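Local coordinates for ABC-type transport auxiliary lipoprotein component domain-containing protein (Xanthomonas campestris pv. campestris, PDB 2IQI) that is of uncharacterised function but probably serves as the auxiliary lipoprotein component of an ABC-type transport system, at residues 14-19 and 161-166. Numbering follows the deposited sequence.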
loop_
_atom_site.group_PDB
_atom_site.type_symbol
_atom_site.label_atom_id
_atom_site.label_comp_id
_atom_site.label_asym_id
_atom_site.label_seq_id
_atom_site.Cartn_x
_atom_site.Cartn_y
_atom_site.Cartn_z
ATOM N N ALA A 14 -10.730 9.931 4.856
ATOM C CA ALA A 14 -10.517 8.575 5.316
ATOM C C ALA A 14 -11.066 7.613 4.300
ATOM O O ALA A 14 -12.286 7.346 4.266
ATOM C CB ALA A 14 -11.160 8.340 6.660
ATOM N N PRO A 15 -10.180 7.100 3.440
ATOM C CA PRO A 15 -10.585 6.078 2.509
ATOM C C PRO A 15 -10.938 4.771 3.192
ATOM O O PRO A 15 -10.483 4.473 4.294
ATOM C CB PRO A 15 -9.358 5.913 1.608
ATOM C CG PRO A 15 -8.617 7.193 1.759
ATOM C CD PRO A 15 -8.794 7.502 3.220
ATOM N N THR A 16 -11.760 4.009 2.490
ATOM C CA THR A 16 -12.264 2.732 2.922
ATOM C C THR A 16 -11.784 1.757 1.889
ATOM O O THR A 16 -12.113 1.890 0.705
ATOM C CB THR A 16 -13.769 2.763 2.930
ATOM O OG1 THR A 16 -14.156 3.756 3.867
ATOM C CG2 THR A 16 -14.345 1.419 3.371
ATOM N N VAL A 17 -10.970 0.817 2.336
ATOM C CA VAL A 17 -10.340 -0.140 1.482
ATOM C C VAL A 17 -10.799 -1.502 1.925
ATOM O O VAL A 17 -10.352 -2.018 2.936
ATOM C CB VAL A 17 -8.798 -0.067 1.568
ATOM C CG1 VAL A 17 -8.169 -1.296 0.941
ATOM C CG2 VAL A 17 -8.288 1.187 0.918
ATOM N N ARG A 18 -11.687 -2.074 1.122
ATOM C CA ARG A 18 -12.088 -3.480 1.202
ATOM C C ARG A 18 -11.479 -4.265 0.023
ATOM O O ARG A 18 -11.718 -3.949 -1.135
ATOM C CB ARG A 18 -13.625 -3.567 1.261
ATOM C CG ARG A 18 -14.188 -2.527 2.234
ATOM C CD ARG A 18 -15.515 -2.881 2.872
ATOM N NE ARG A 18 -15.767 -2.056 4.057
ATOM C CZ ARG A 18 -15.321 -2.315 5.297
ATOM N NH1 ARG A 18 -14.566 -3.377 5.572
ATOM N NH2 ARG A 18 -15.628 -1.483 6.284
ATOM N N VAL A 19 -10.651 -5.260 0.324
ATOM C CA VAL A 19 -9.997 -6.036 -0.747
ATOM C C VAL A 19 -10.698 -7.362 -0.986
ATOM O O VAL A 19 -10.822 -8.194 -0.081
ATOM C CB VAL A 19 -8.541 -6.299 -0.463
ATOM C CG1 VAL A 19 -8.021 -7.318 -1.397
ATOM C CG2 VAL A 19 -7.763 -5.023 -0.615
ATOM N N ALA A 161 -9.613 9.078 -5.628
ATOM C CA ALA A 161 -8.625 8.364 -6.451
ATOM C C ALA A 161 -7.615 7.563 -5.581
ATOM O O ALA A 161 -7.157 6.496 -5.956
ATOM C CB ALA A 161 -7.905 9.336 -7.406
ATOM N N PHE A 162 -7.294 8.092 -4.407
ATOM C CA PHE A 162 -6.365 7.446 -3.523
ATOM C C PHE A 162 -6.972 6.164 -2.950
ATOM O O PHE A 162 -6.269 5.188 -2.732
ATOM C CB PHE A 162 -5.969 8.398 -2.417
ATOM C CG PHE A 162 -4.675 9.134 -2.653
ATOM C CD1 PHE A 162 -3.451 8.440 -2.697
ATOM C CD2 PHE A 162 -4.666 10.524 -2.753
ATOM C CE1 PHE A 162 -2.234 9.116 -2.884
ATOM C CE2 PHE A 162 -3.457 11.222 -2.898
ATOM C CZ PHE A 162 -2.230 10.517 -2.967
ATOM N N GLU A 163 -8.276 6.151 -2.710
ATOM C CA GLU A 163 -8.942 4.931 -2.314
ATOM C C GLU A 163 -8.772 3.851 -3.415
ATOM O O GLU A 163 -8.468 2.677 -3.145
ATOM C CB GLU A 163 -10.419 5.230 -2.081
ATOM C CG GLU A 163 -11.033 4.347 -1.029
ATOM C CD GLU A 163 -12.518 4.506 -0.933
ATOM O OE1 GLU A 163 -13.011 4.910 0.133
ATOM O OE2 GLU A 163 -13.199 4.226 -1.931
ATOM N N GLN A 164 -8.960 4.258 -4.668
ATOM C CA GLN A 164 -8.800 3.365 -5.780
ATOM C C GLN A 164 -7.338 2.832 -5.868
ATOM O O GLN A 164 -7.139 1.608 -6.060
ATOM C CB GLN A 164 -9.214 4.065 -7.064
ATOM C CG GLN A 164 -10.716 4.281 -7.304
ATOM C CD GLN A 164 -10.968 5.452 -8.280
ATOM O OE1 GLN A 164 -11.809 6.308 -8.036
ATOM N NE2 GLN A 164 -10.206 5.507 -9.360
ATOM N N ALA A 165 -6.337 3.715 -5.695
ATOM C CA ALA A 165 -4.927 3.316 -5.759
ATOM C C ALA A 165 -4.540 2.420 -4.581
ATOM O O ALA A 165 -3.789 1.427 -4.736
ATOM C CB ALA A 165 -4.025 4.515 -5.803
ATOM N N LEU A 166 -5.050 2.770 -3.403
ATOM C CA LEU A 166 -4.821 1.976 -2.233
ATOM C C LEU A 166 -5.374 0.616 -2.438
ATOM O O LEU A 166 -4.694 -0.353 -2.111
ATOM C CB LEU A 166 -5.512 2.562 -1.011
ATOM C CG LEU A 166 -4.557 3.283 -0.090
ATOM C CD1 LEU A 166 -5.300 4.382 0.682
ATOM C CD2 LEU A 166 -3.882 2.262 0.792
#
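Glu163 packs its CB and CG against the CB corner of Pro15, with Pro15 CB 3.5 Å from Glu163 CG and 3.9 Å from Glu163 CB. The CA atoms of this pair, 5.2 Å apart, are the nearest across the two segments, so the two backbones approach most closely here, as measured by CA atoms. Beyond CG the glutamate chain stays extended, which carries the carboxylate past the proline to the backbone of Thr16. There Thr16 N donates a hydrogen bond to Glu163 OE1 at 2.8 Å, nearly straight at 165° about the hydrogen. The amide meets the oxygen from above the carboxylate plane, 32° out of it. Thr16 O also lies beside this carboxylate, but it is an acceptor facing an acceptor and adds no bond. The one hydrogen bond between the two segments therefore uses a main-chain N-H, while the Thr16 side chain runs alongside that of Glu163, pointing the same way. Leu166, three residues on from Glu163 and so about one turn along, points its CB toward the loop. Val17 holds CG1 anti to its backbone N and CG2 beside that N; CG2 touches Leu166 CB at 3.6 Å, the two side chains crossing at about a right angle. A looser apolar approach joins Pro15 CB to Leu166 CD1 at 4.4 Å. Polar contact through Glu163 thus adjoins an apolar patch formed by Pro15, Val17 and Leu166. The loop that follows strand 11-13 is thereby laid against helix 155-185, with Pro15 and Leu166 both meeting Met72 of helix 69-82, and Leu166 also reaching Ile124 of strand 121-132 in the mixed sheet.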